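PDB 3KTN: carbohydrate kinase, pfkB family from Enterococcus faecalis, which probably phosphorylates 2-keto-3-deoxygluconate, as a putative magnesium-binding sugar kinase of the ribokinase-like pfkB family. Local coordinates for residues Y121-F126 with L151-K156; V130-I135 with Q161-F166; I5-E10 with T51-K56. One frame throughout, in Å; residues are numbered along the deposited sequence.

Contact 1: Y121-F126 with L151-K156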
ATOM      1  N   TYR A 121      36.994 -13.771 -12.395  1.00 49.91           N
ATOM      2  CA  TYR A 121      36.076 -14.387 -13.351  1.00 49.53           C
ATOM      3  C   TYR A 121      36.726 -15.460 -14.216  1.00 50.52           C
ATOM      4  O   TYR A 121      37.828 -15.271 -14.730  1.00 51.08           O
ATOM      5  CB  TYR A 121      35.491 -13.321 -14.280  1.00 47.91           C
ATOM      6  CG  TYR A 121      34.731 -12.205 -13.593  1.00 46.55           C
ATOM      7  CD1 TYR A 121      33.379 -12.344 -13.261  1.00 45.04           C
ATOM      8  CD2 TYR A 121      35.358 -10.994 -13.309  1.00 44.84           C
ATOM      9  CE1 TYR A 121      32.673 -11.288 -12.663  1.00 44.18           C
ATOM     10  CE2 TYR A 121      34.672  -9.946 -12.718  1.00 43.95           C
ATOM     11  CZ  TYR A 121      33.333 -10.092 -12.398  1.00 44.25           C
ATOM     12  OH  TYR A 121      32.676  -9.030 -11.822  1.00 41.98           O
ATOM     13  N   ASP A 122      36.029 -16.577 -14.398  1.00 50.80           N
ATOM     14  CA  ASP A 122      36.547 -17.651 -15.233  1.00 50.70           C
ATOM     15  C   ASP A 122      35.998 -17.451 -16.637  1.00 48.93           C
ATOM     16  O   ASP A 122      35.178 -18.239 -17.108  1.00 48.09           O
ATOM     17  CB  ASP A 122      36.100 -19.013 -14.703  1.00 53.21           C
ATOM     18  CG  ASP A 122      36.879 -20.162 -15.326  1.00 56.89           C
ATOM     19  OD1 ASP A 122      37.130 -20.124 -16.551  1.00 57.46           O
ATOM     20  OD2 ASP A 122      37.235 -21.107 -14.589  1.00 58.47           O
ATOM     21  N   PHE A 123      36.457 -16.396 -17.304  1.00 49.00           N
ATOM     22  CA  PHE A 123      35.993 -16.075 -18.652  1.00 50.24           C
ATOM     23  C   PHE A 123      36.136 -17.223 -19.641  1.00 52.08           C
ATOM     24  O   PHE A 123      35.275 -17.416 -20.503  1.00 52.02           O
ATOM     25  CB  PHE A 123      36.722 -14.841 -19.190  1.00 48.81           C
ATOM     26  CG  PHE A 123      36.406 -13.571 -18.441  1.00 48.59           C
ATOM     27  CD1 PHE A 123      35.087 -13.216 -18.166  1.00 48.77           C
ATOM     28  CD2 PHE A 123      37.425 -12.718 -18.033  1.00 47.90           C
ATOM     29  CE1 PHE A 123      34.789 -12.030 -17.494  1.00 48.58           C
ATOM     30  CE2 PHE A 123      37.138 -11.528 -17.362  1.00 48.90           C
ATOM     31  CZ  PHE A 123      35.817 -11.184 -17.093  1.00 48.39           C
ATOM     32  N   GLU A 124      37.223 -17.977 -19.521  1.00 53.99           N
ATOM     33  CA  GLU A 124      37.471 -19.113 -20.405  1.00 55.08           C
ATOM     34  C   GLU A 124      36.284 -20.071 -20.363  1.00 53.82           C
ATOM     35  O   GLU A 124      35.727 -20.437 -21.399  1.00 53.86           O
ATOM     36  CB  GLU A 124      38.733 -19.860 -19.962  1.00 58.20           C
ATOM     37  CG  GLU A 124      40.013 -19.043 -20.001  1.00 63.45           C
ATOM     38  CD  GLU A 124      40.731 -19.143 -21.332  1.00 67.01           C
ATOM     39  OE1 GLU A 124      41.025 -20.279 -21.765  1.00 69.31           O
ATOM     40  OE2 GLU A 124      41.008 -18.091 -21.944  1.00 68.79           O
ATOM     41  N   ALA A 125      35.904 -20.474 -19.154  1.00 52.53           N
ATOM     42  CA  ALA A 125      34.792 -21.397 -18.961  1.00 52.29           C
ATOM     43  C   ALA A 125      33.454 -20.840 -19.439  1.00 52.67           C
ATOM     44  O   ALA A 125      32.630 -21.577 -19.989  1.00 52.81           O
ATOM     45  CB  ALA A 125      34.693 -21.783 -17.494  1.00 52.07           C
ATOM     46  N   PHE A 126      33.237 -19.543 -19.232  1.00 51.63           N
ATOM     47  CA  PHE A 126      31.979 -18.922 -19.636  1.00 50.96           C
ATOM     48  C   PHE A 126      31.858 -18.845 -21.147  1.00 49.81           C
ATOM     49  O   PHE A 126      30.855 -19.277 -21.720  1.00 47.25           O
ATOM     50  CB  PHE A 126      31.852 -17.510 -19.055  1.00 51.52           C
ATOM     51  CG  PHE A 126      32.112 -17.432 -17.579  1.00 53.44           C
ATOM     52  CD1 PHE A 126      31.870 -18.526 -16.751  1.00 53.78           C
ATOM     53  CD2 PHE A 126      32.585 -16.255 -17.010  1.00 54.31           C
ATOM     54  CE1 PHE A 126      32.093 -18.447 -15.377  1.00 53.94           C
ATOM     55  CE2 PHE A 126      32.810 -16.164 -15.636  1.00 55.51           C
ATOM     56  CZ  PHE A 126      32.564 -17.265 -14.818  1.00 54.50           C
ATOM     57  N   LEU A 151      37.943  -5.329 -20.797  1.00 43.62           N
ATOM     58  CA  LEU A 151      38.892  -5.395 -21.907  1.00 44.65           C
ATOM     59  C   LEU A 151      39.397  -6.820 -22.116  1.00 45.07           C
ATOM     60  O   LEU A 151      39.432  -7.319 -23.242  1.00 46.51           O
ATOM     61  CB  LEU A 151      40.060  -4.441 -21.647  1.00 43.17           C
ATOM     62  CG  LEU A 151      39.615  -2.974 -21.609  1.00 42.51           C
ATOM     63  CD1 LEU A 151      40.752  -2.073 -21.168  1.00 42.75           C
ATOM     64  CD2 LEU A 151      39.112  -2.576 -22.985  1.00 41.99           C
ATOM     65  N   ILE A 152      39.775  -7.481 -21.030  1.00 45.39           N
ATOM     66  CA  ILE A 152      40.256  -8.853 -21.114  1.00 44.64           C
ATOM     67  C   ILE A 152      39.177  -9.771 -21.676  1.00 45.74           C
ATOM     68  O   ILE A 152      39.458 -10.647 -22.498  1.00 47.29           O
ATOM     69  CB  ILE A 152      40.693  -9.365 -19.729  1.00 45.01           C
ATOM     70  CG1 ILE A 152      42.021  -8.705 -19.343  1.00 45.94           C
ATOM     71  CG2 ILE A 152      40.798 -10.887 -19.730  1.00 42.23           C
ATOM     72  CD1 ILE A 152      42.520  -9.069 -17.954  1.00 46.08           C
ATOM     73  N   LEU A 153      37.939  -9.570 -21.240  1.00 44.94           N
ATOM     74  CA  LEU A 153      36.834 -10.394 -21.715  1.00 43.00           C
ATOM     75  C   LEU A 153      36.605 -10.217 -23.211  1.00 41.65           C
ATOM     76  O   LEU A 153      36.350 -11.187 -23.924  1.00 40.53           O
ATOM     77  CB  LEU A 153      35.547 -10.051 -20.959  1.00 44.19           C
ATOM     78  CG  LEU A 153      34.263 -10.703 -21.478  1.00 42.91           C
ATOM     79  CD1 LEU A 153      34.431 -12.213 -21.550  1.00 42.87           C
ATOM     80  CD2 LEU A 153      33.108 -10.333 -20.552  1.00 44.16           C
ATOM     81  N   ALA A 154      36.687  -8.976 -23.679  1.00 40.91           N
ATOM     82  CA  ALA A 154      36.487  -8.681 -25.093  1.00 42.53           C
ATOM     83  C   ALA A 154      37.571  -9.372 -25.922  1.00 43.94           C
ATOM     84  O   ALA A 154      37.274 -10.037 -26.913  1.00 43.41           O
ATOM     85  CB  ALA A 154      36.522  -7.172 -25.325  1.00 40.88           C
ATOM     86  N   GLN A 155      38.823  -9.210 -25.506  1.00 46.73           N
ATOM     87  CA  GLN A 155      39.954  -9.832 -26.198  1.00 50.24           C
ATOM     88  C   GLN A 155      39.745 -11.337 -26.257  1.00 50.70           C
ATOM     89  O   GLN A 155      39.889 -11.954 -27.312  1.00 51.76           O
ATOM     90  CB  GLN A 155      41.260  -9.533 -25.461  1.00 50.61           C
ATOM     91  CG  GLN A 155      41.742  -8.104 -25.601  1.00 54.31           C
ATOM     92  CD  GLN A 155      42.735  -7.724 -24.522  1.00 56.21           C
ATOM     93  OE1 GLN A 155      43.537  -8.551 -24.084  1.00 58.25           O
ATOM     94  NE2 GLN A 155      42.695  -6.467 -24.093  1.00 55.96           N
ATOM     95  N   LYS A 156      39.401 -11.922 -25.116  1.00 52.14           N
ATOM     96  CA  LYS A 156      39.166 -13.358 -25.035  1.00 53.20           C
ATOM     97  C   LYS A 156      38.011 -13.773 -25.942  1.00 54.20           C
ATOM     98  O   LYS A 156      38.141 -14.710 -26.732  1.00 55.02           O
ATOM     99  CB  LYS A 156      38.872 -13.754 -23.586  1.00 54.48           C
ATOM    100  CG  LYS A 156      39.853 -14.758 -23.013  1.00 56.50           C
ATOM    101  CD  LYS A 156      40.326 -14.351 -21.624  1.00 58.47           C
ATOM    102  CE  LYS A 156      41.304 -15.372 -21.061  1.00 58.85           C
ATOM    103  NZ  LYS A 156      41.898 -14.944 -19.764  1.00 61.55           N
TER
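Leu153 sits over the ring of Phe123: its CB lies 4.0 Å from the ring centroid and only 9° off the ring normal, a CH-pi contact made through the root of the leucine side chain. CG is anti to the backbone N (chi1 172°); from there the two methyls run on along the ring, Leu153 CD1 3.6 Å from Phe123 CD1 and CD2 near CE1. The opposite face takes Tyr121 CB, nearer the rim than the centre, so the ring lies between Leu153 and a residue two positions before it in its own segment. Ile152 CG2 approaches CD2 of the same ring obliquely at 4.2 Å; in this beta-branched residue the methyl is borne directly on CB and needs no long chain to arrive. Farther toward the surface, Lys156 uses its aliphatic part, CD standing 4.4 Å from Phe123 CB. Its NZ lies 3.9 Å from Glu124 OE2, a long and doubtful ion pair, because that oxygen is modelled too close to the lysine chain. Asp122 N-caps the short helix that offers Phe123, its OD1 accepting from Ala125 N at 2.9 Å. Leucine and phenylalanine are buried and the charged pair lies nearer solvent, as in the amphipathic helices that flank the central sheet of the ribokinase-like alpha/beta fold, here joining helices 123-127 and 144-159.

Contact 2: V130-I135 with Q161-F166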
ATOM      1  N   VAL A 130      28.764 -19.838 -24.453  1.00 55.27           N
ATOM      2  CA  VAL A 130      27.951 -18.782 -25.051  1.00 54.41           C
ATOM      3  C   VAL A 130      28.384 -18.502 -26.482  1.00 54.85           C
ATOM      4  O   VAL A 130      29.530 -18.762 -26.849  1.00 55.15           O
ATOM      5  CB  VAL A 130      28.051 -17.466 -24.244  1.00 53.69           C
ATOM      6  CG1 VAL A 130      27.561 -17.690 -22.824  1.00 52.41           C
ATOM      7  CG2 VAL A 130      29.484 -16.957 -24.244  1.00 51.55           C
ATOM      8  N   ASP A 131      27.465 -17.970 -27.284  1.00 54.05           N
ATOM      9  CA  ASP A 131      27.758 -17.645 -28.677  1.00 53.87           C
ATOM     10  C   ASP A 131      27.962 -16.146 -28.838  1.00 53.45           C
ATOM     11  O   ASP A 131      28.567 -15.688 -29.809  1.00 53.42           O
ATOM     12  CB  ASP A 131      26.606 -18.073 -29.579  1.00 53.95           C
ATOM     13  CG  ASP A 131      26.194 -19.503 -29.357  1.00 55.98           C
ATOM     14  OD1 ASP A 131      27.056 -20.397 -29.493  1.00 57.25           O
ATOM     15  OD2 ASP A 131      25.003 -19.734 -29.052  1.00 56.01           O
HETATM   16  N   MSE A 132      27.446 -15.384 -27.882  1.00 53.55           N
HETATM   17  CA  MSE A 132      27.546 -13.933 -27.926  1.00 53.36           C
HETATM   18  C   MSE A 132      27.696 -13.373 -26.520  1.00 50.27           C
HETATM   19  O   MSE A 132      27.135 -13.913 -25.568  1.00 49.46           O
HETATM   20  CB  MSE A 132      26.288 -13.364 -28.583  1.00 59.37           C
HETATM   21  CG  MSE A 132      26.284 -11.856 -28.779  1.00 67.85           C
HETATM   22 SE   MSE A 132      24.640 -11.259 -29.632  1.00 82.64          SE
HETATM   23  CE  MSE A 132      25.064 -11.669 -31.465  1.00 76.32           C
ATOM     24  N   VAL A 133      28.463 -12.299 -26.386  1.00 47.22           N
ATOM     25  CA  VAL A 133      28.661 -11.677 -25.088  1.00 45.56           C
ATOM     26  C   VAL A 133      28.563 -10.163 -25.215  1.00 44.63           C
ATOM     27  O   VAL A 133      29.208  -9.554 -26.072  1.00 43.89           O
ATOM     28  CB  VAL A 133      30.033 -12.052 -24.474  1.00 47.29           C
ATOM     29  CG1 VAL A 133      31.157 -11.659 -25.412  1.00 48.67           C
ATOM     30  CG2 VAL A 133      30.206 -11.365 -23.129  1.00 46.78           C
ATOM     31  N   HIS A 134      27.733  -9.562 -24.367  1.00 42.16           N
ATOM     32  CA  HIS A 134      27.555  -8.121 -24.375  1.00 39.27           C
ATOM     33  C   HIS A 134      28.306  -7.511 -23.205  1.00 38.18           C
ATOM     34  O   HIS A 134      28.087  -7.879 -22.053  1.00 39.42           O
ATOM     35  CB  HIS A 134      26.072  -7.757 -24.283  1.00 38.10           C
ATOM     36  CG  HIS A 134      25.818  -6.283 -24.307  1.00 36.00           C
ATOM     37  ND1 HIS A 134      26.075  -5.467 -23.227  1.00 35.44           N
ATOM     38  CD2 HIS A 134      25.390  -5.472 -25.301  1.00 34.68           C
ATOM     39  CE1 HIS A 134      25.819  -4.214 -23.555  1.00 32.68           C
ATOM     40  NE2 HIS A 134      25.403  -4.188 -24.810  1.00 36.03           N
ATOM     41  N   ILE A 135      29.199  -6.582 -23.514  1.00 37.12           N
ATOM     42  CA  ILE A 135      29.995  -5.910 -22.503  1.00 37.94           C
ATOM     43  C   ILE A 135      29.377  -4.541 -22.270  1.00 39.29           C
ATOM     44  O   ILE A 135      29.384  -3.689 -23.156  1.00 39.52           O
ATOM     45  CB  ILE A 135      31.464  -5.780 -22.972  1.00 37.80           C
ATOM     46  CG1 ILE A 135      32.050  -7.183 -23.181  1.00 38.38           C
ATOM     47  CG2 ILE A 135      32.280  -5.012 -21.949  1.00 35.21           C
ATOM     48  CD1 ILE A 135      33.496  -7.204 -23.656  1.00 42.23           C
ATOM     49  N   GLN A 161      36.323 -16.398 -30.985  1.00 58.01           N
ATOM     50  CA  GLN A 161      35.461 -16.093 -32.115  1.00 59.62           C
ATOM     51  C   GLN A 161      34.000 -15.958 -31.692  1.00 58.13           C
ATOM     52  O   GLN A 161      33.088 -16.349 -32.425  1.00 57.83           O
ATOM     53  CB  GLN A 161      35.594 -17.177 -33.187  1.00 61.61           C
ATOM     54  CG  GLN A 161      36.903 -17.127 -33.958  1.00 65.52           C
ATOM     55  CD  GLN A 161      37.058 -18.300 -34.903  1.00 68.31           C
ATOM     56  OE1 GLN A 161      37.269 -19.435 -34.472  1.00 70.15           O
ATOM     57  NE2 GLN A 161      36.942 -18.036 -36.199  1.00 68.85           N
ATOM     58  N   LYS A 162      33.785 -15.410 -30.500  1.00 56.78           N
ATOM     59  CA  LYS A 162      32.435 -15.202 -29.988  1.00 54.89           C
ATOM     60  C   LYS A 162      31.998 -13.803 -30.391  1.00 53.65           C
ATOM     61  O   LYS A 162      32.805 -12.872 -30.384  1.00 54.42           O
ATOM     62  CB  LYS A 162      32.409 -15.320 -28.461  1.00 53.36           C
ATOM     63  CG  LYS A 162      32.856 -16.671 -27.926  1.00 52.67           C
ATOM     64  CD  LYS A 162      31.989 -17.793 -28.468  1.00 52.50           C
ATOM     65  CE  LYS A 162      32.435 -19.140 -27.930  1.00 51.47           C
ATOM     66  NZ  LYS A 162      31.546 -20.226 -28.417  1.00 52.77           N
ATOM     67  N   LYS A 163      30.727 -13.653 -30.745  1.00 52.24           N
ATOM     68  CA  LYS A 163      30.210 -12.348 -31.141  1.00 51.27           C
ATOM     69  C   LYS A 163      30.275 -11.413 -29.929  1.00 50.26           C
ATOM     70  O   LYS A 163      29.950 -11.812 -28.809  1.00 49.72           O
ATOM     71  CB  LYS A 163      28.771 -12.487 -31.635  1.00 52.51           C
ATOM     72  CG  LYS A 163      28.320 -11.357 -32.539  1.00 55.67           C
ATOM     73  CD  LYS A 163      29.128 -11.322 -33.831  1.00 57.90           C
ATOM     74  CE  LYS A 163      28.987 -12.615 -34.622  1.00 58.43           C
ATOM     75  NZ  LYS A 163      29.733 -12.555 -35.912  1.00 60.03           N
ATOM     76  N   VAL A 164      30.708 -10.177 -30.155  1.00 48.27           N
ATOM     77  CA  VAL A 164      30.840  -9.203 -29.079  1.00 46.65           C
ATOM     78  C   VAL A 164      29.966  -7.970 -29.293  1.00 46.37           C
ATOM     79  O   VAL A 164      30.002  -7.347 -30.356  1.00 44.49           O
ATOM     80  CB  VAL A 164      32.314  -8.760 -28.929  1.00 45.95           C
ATOM     81  CG1 VAL A 164      32.460  -7.789 -27.769  1.00 45.34           C
ATOM     82  CG2 VAL A 164      33.201  -9.979 -28.714  1.00 47.02           C
ATOM     83  N   CYS A 165      29.180  -7.629 -28.270  1.00 45.03           N
ATOM     84  CA  CYS A 165      28.284  -6.476 -28.319  1.00 42.88           C
ATOM     85  C   CYS A 165      28.723  -5.472 -27.268  1.00 40.91           C
ATOM     86  O   CYS A 165      29.219  -5.849 -26.211  1.00 41.07           O
ATOM     87  CB  CYS A 165      26.849  -6.913 -28.052  1.00 45.41           C
ATOM     88  SG  CYS A 165      26.332  -8.279 -29.104  1.00 51.83           S
ATOM     89  N   PHE A 166      28.526  -4.194 -27.557  1.00 38.67           N
ATOM     90  CA  PHE A 166      28.949  -3.140 -26.652  1.00 38.59           C
ATOM     91  C   PHE A 166      28.039  -1.926 -26.758  1.00 37.48           C
ATOM     92  O   PHE A 166      27.595  -1.569 -27.850  1.00 37.75           O
ATOM     93  CB  PHE A 166      30.386  -2.738 -27.000  1.00 37.74           C
ATOM     94  CG  PHE A 166      30.908  -1.580 -26.202  1.00 39.32           C
ATOM     95  CD1 PHE A 166      31.231  -1.731 -24.862  1.00 39.11           C
ATOM     96  CD2 PHE A 166      31.102  -0.341 -26.803  1.00 40.22           C
ATOM     97  CE1 PHE A 166      31.735  -0.664 -24.129  1.00 40.28           C
ATOM     98  CE2 PHE A 166      31.604   0.733 -26.078  1.00 39.76           C
ATOM     99  CZ  PHE A 166      31.925   0.572 -24.741  1.00 40.42           C
TER
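The selenium of Met132, present as selenomethionine, lies 3.5 Å from Cys165 SG, and the two side chains lean together on one face of the sheet. Met132 CG is anti to the backbone N (chi1 -176°), which puts it beside Cys165 SG, and a bend at chi3 brings CE back over Lys163, where Met132 CE and Lys163 CG stand tight at 3.4 Å. On the same face the His134 ring lies over the neighbouring strand: Cys165 O is under one ring face, offset toward the rim, and His134 CD2 meets Cys165 CB at 3.4 Å. Strands 132-135 and 163-167 are parallel neighbours joined through helix 144-159, a beta-alpha-beta crossover of the Rossmann-like core. Their rungs alternate direction, from Val133 N to Lys163 O at 2.9 Å, then Cys165 N to Val133 O. On the other face beta-branched Val133, Ile135 and Val164 suit extended strands and give helix 144-159 an apolar surface, both valines meeting its small Ala157; Ile135 CD1 touches Val164 CG1 at 4.3 Å. Phe166 brings CD1 obliquely to within 3.2 Å of Ile135 O, and its ring meets Tyr187 edge-to-face. At the strand entrance Lys162 folds back so that NZ donates to Val130 O at 2.9 Å, while Asp131 OD2 accepts from Lys4 N.

Contact 3: I5-E10 with T51-K56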
ATOM      1  N   ILE A   5      23.203 -15.960 -25.147  1.00 51.07           N
ATOM      2  CA  ILE A   5      23.807 -14.661 -24.886  1.00 48.62           C
ATOM      3  C   ILE A   5      24.141 -14.400 -23.424  1.00 46.97           C
ATOM      4  O   ILE A   5      23.339 -14.661 -22.531  1.00 47.67           O
ATOM      5  CB  ILE A   5      22.869 -13.536 -25.374  1.00 49.56           C
ATOM      6  CG1 ILE A   5      22.433 -13.826 -26.814  1.00 52.52           C
ATOM      7  CG2 ILE A   5      23.569 -12.181 -25.282  1.00 48.90           C
ATOM      8  CD1 ILE A   5      21.439 -12.824 -27.384  1.00 53.14           C
ATOM      9  N   ALA A   6      25.337 -13.875 -23.193  1.00 44.81           N
ATOM     10  CA  ALA A   6      25.789 -13.532 -21.854  1.00 41.04           C
ATOM     11  C   ALA A   6      26.086 -12.038 -21.852  1.00 40.04           C
ATOM     12  O   ALA A   6      26.249 -11.425 -22.908  1.00 37.87           O
ATOM     13  CB  ALA A   6      27.052 -14.315 -21.498  1.00 40.67           C
ATOM     14  N   ALA A   7      26.136 -11.448 -20.666  1.00 38.32           N
ATOM     15  CA  ALA A   7      26.440 -10.031 -20.546  1.00 37.85           C
ATOM     16  C   ALA A   7      27.336  -9.848 -19.342  1.00 36.40           C
ATOM     17  O   ALA A   7      27.158 -10.510 -18.321  1.00 37.53           O
ATOM     18  CB  ALA A   7      25.163  -9.217 -20.376  1.00 36.96           C
ATOM     19  N   PHE A   8      28.315  -8.965 -19.473  1.00 34.65           N
ATOM     20  CA  PHE A   8      29.233  -8.677 -18.383  1.00 33.99           C
ATOM     21  C   PHE A   8      28.821  -7.301 -17.913  1.00 33.59           C
ATOM     22  O   PHE A   8      28.946  -6.326 -18.656  1.00 33.01           O
ATOM     23  CB  PHE A   8      30.681  -8.644 -18.886  1.00 32.85           C
ATOM     24  CG  PHE A   8      31.677  -8.272 -17.827  1.00 32.02           C
ATOM     25  CD1 PHE A   8      31.937  -9.130 -16.763  1.00 31.22           C
ATOM     26  CD2 PHE A   8      32.341  -7.053 -17.878  1.00 33.19           C
ATOM     27  CE1 PHE A   8      32.844  -8.777 -15.763  1.00 33.71           C
ATOM     28  CE2 PHE A   8      33.251  -6.690 -16.882  1.00 34.02           C
ATOM     29  CZ  PHE A   8      33.503  -7.554 -15.822  1.00 32.95           C
ATOM     30  N   GLY A   9      28.325  -7.210 -16.685  1.00 34.59           N
ATOM     31  CA  GLY A   9      27.885  -5.918 -16.214  1.00 34.38           C
ATOM     32  C   GLY A   9      27.566  -5.768 -14.746  1.00 36.07           C
ATOM     33  O   GLY A   9      27.919  -6.595 -13.905  1.00 34.98           O
ATOM     34  N   GLU A  10      26.854  -4.686 -14.466  1.00 34.96           N
ATOM     35  CA  GLU A  10      26.483  -4.288 -13.123  1.00 35.23           C
ATOM     36  C   GLU A  10      25.004  -4.450 -12.765  1.00 33.84           C
ATOM     37  O   GLU A  10      24.120  -4.263 -13.604  1.00 33.85           O
ATOM     38  CB  GLU A  10      26.884  -2.826 -12.965  1.00 35.40           C
ATOM     39  CG  GLU A  10      26.523  -2.155 -11.669  1.00 35.75           C
ATOM     40  CD  GLU A  10      26.490  -0.646 -11.841  1.00 36.47           C
ATOM     41  OE1 GLU A  10      26.979   0.078 -10.949  1.00 36.69           O
ATOM     42  OE2 GLU A  10      25.966  -0.186 -12.880  1.00 36.47           O
ATOM     43  N   THR A  51      19.973 -16.772 -21.547  1.00 36.11           N
ATOM     44  CA  THR A  51      20.793 -15.653 -21.106  1.00 34.09           C
ATOM     45  C   THR A  51      21.454 -15.907 -19.761  1.00 33.62           C
ATOM     46  O   THR A  51      20.942 -16.661 -18.936  1.00 35.56           O
ATOM     47  CB  THR A  51      19.937 -14.371 -20.995  1.00 33.14           C
ATOM     48  OG1 THR A  51      19.044 -14.488 -19.881  1.00 35.53           O
ATOM     49  CG2 THR A  51      19.110 -14.182 -22.251  1.00 31.14           C
ATOM     50  N   ALA A  52      22.593 -15.264 -19.541  1.00 31.99           N
ATOM     51  CA  ALA A  52      23.317 -15.416 -18.295  1.00 32.44           C
ATOM     52  C   ALA A  52      24.099 -14.142 -18.018  1.00 33.21           C
ATOM     53  O   ALA A  52      24.724 -13.577 -18.919  1.00 33.30           O
ATOM     54  CB  ALA A  52      24.264 -16.609 -18.379  1.00 33.51           C
ATOM     55  N   LEU A  53      24.063 -13.688 -16.770  1.00 31.96           N
ATOM     56  CA  LEU A  53      24.768 -12.476 -16.394  1.00 31.45           C
ATOM     57  C   LEU A  53      26.070 -12.793 -15.676  1.00 32.56           C
ATOM     58  O   LEU A  53      26.095 -13.601 -14.748  1.00 32.96           O
ATOM     59  CB  LEU A  53      23.889 -11.611 -15.484  1.00 32.22           C
ATOM     60  CG  LEU A  53      24.497 -10.293 -15.004  1.00 32.22           C
ATOM     61  CD1 LEU A  53      24.748  -9.387 -16.206  1.00 32.86           C
ATOM     62  CD2 LEU A  53      23.547  -9.613 -14.021  1.00 34.17           C
ATOM     63  N   ILE A  54      27.148 -12.153 -16.112  1.00 31.75           N
ATOM     64  CA  ILE A  54      28.446 -12.340 -15.488  1.00 33.25           C
ATOM     65  C   ILE A  54      28.686 -11.097 -14.644  1.00 31.22           C
ATOM     66  O   ILE A  54      28.830 -10.000 -15.176  1.00 30.82           O
ATOM     67  CB  ILE A  54      29.572 -12.465 -16.541  1.00 35.79           C
ATOM     68  CG1 ILE A  54      29.249 -13.604 -17.509  1.00 38.27           C
ATOM     69  CG2 ILE A  54      30.902 -12.719 -15.848  1.00 35.29           C
ATOM     70  CD1 ILE A  54      30.212 -13.715 -18.682  1.00 44.24           C
ATOM     71  N   THR A  55      28.725 -11.270 -13.328  1.00 31.07           N
ATOM     72  CA  THR A  55      28.924 -10.149 -12.423  1.00 30.39           C
ATOM     73  C   THR A  55      29.139 -10.707 -11.022  1.00 30.18           C
ATOM     74  O   THR A  55      29.263 -11.916 -10.845  1.00 32.24           O
ATOM     75  CB  THR A  55      27.665  -9.243 -12.409  1.00 31.41           C
ATOM     76  OG1 THR A  55      27.938  -8.024 -11.705  1.00 32.24           O
ATOM     77  CG2 THR A  55      26.520  -9.968 -11.723  1.00 28.66           C
ATOM     78  N   LYS A  56      29.181  -9.824 -10.032  1.00 30.36           N
ATOM     79  CA  LYS A  56      29.339 -10.240  -8.641  1.00 31.99           C
ATOM     80  C   LYS A  56      28.257  -9.587  -7.790  1.00 32.01           C
ATOM     81  O   LYS A  56      27.800  -8.478  -8.086  1.00 30.68           O
ATOM     82  CB  LYS A  56      30.700  -9.815  -8.069  1.00 33.33           C
ATOM     83  CG  LYS A  56      31.926 -10.374  -8.783  1.00 35.39           C
ATOM     84  CD  LYS A  56      32.040 -11.885  -8.657  1.00 34.77           C
ATOM     85  CE  LYS A  56      33.325 -12.386  -9.331  1.00 36.71           C
ATOM     86  NZ  LYS A  56      33.334 -13.863  -9.513  1.00 32.80           N
TER
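Thr55 OG1 donates to Gly9 O at 2.6 Å, the shortest polar bond between the two segments, nearly along the C=O axis. The hydroxyl gets there because OG1 is anti to the backbone N (chi1 -170°), and CB follows it close to the same carbonyl oxygen. Threonine suits the place, since its side-chain hydroxyl continues the hydrogen bonding past the last backbone bond, where the first strand has ended. Gly9 is stretched almost flat (phi -169°, psi -163°), a shape that comes easily to a residue without a side chain, and its N donates to Ile54 O at 3.2 Å. Before it, Ile54 N reaches Ala7 O at 2.8 Å in an almost straight bond, and Ala7 N and Ala52 N continue the parallel pattern to Ala52 O and Ile5 O. Strand 4-8 lies between strands 50-57 and 132-135 in the central, largely parallel sheet of the ribokinase-like alpha/beta/alpha fold, with helices on both faces. On one face Phe8 presents its ring edge to Ile54: CG2 lies in the ring plane, 3.8 Å from Phe8 CD1, and the two side chains cross at about a right angle. Ala6 CB meets Ile54 CD1 at 4.3 Å, the small alanine touching the far methyl of the isoleucine, and helix 144-159 closes over Phe8 with Ala149, Ala150 and Leu153. On the other face Leu53 turns CD1 onto the neighbouring strand, 3.4 Å from Ala7 O and 4.2 Å from Ala7 CB; Leu41 of helix 36-46 packs on both Ala7 and Leu53. Past the strand, Glu10 carries OE1 to a salt bridge with Arg108 NE, and its side chain lies about 5 Å from a sulfate ion that probably came from the crystallisation liquor.

From the N terminus, contact 3 closes first: the chain leaves strand 4-8, passes through strands 12-16 and 28-34 of the smaller sheet and helix 36-46, and returns beside its start as strand 50-57. Contacts 1 and 2 come later and cross, because their segments alternate: 121-126, 130-135, then 151-156, 161-166. Contact 1 joins two helices, and contact 2 the strands that follow them. All three meet at helix 144-159: Ala154 CB lies 3.5 Å from Ile135 CD1, and Leu153 CD2 lies 3.4 Å from Phe8 CB. Strands 4-8 and 132-135, neighbours in the central sheet, tie contact 3 to contact 2.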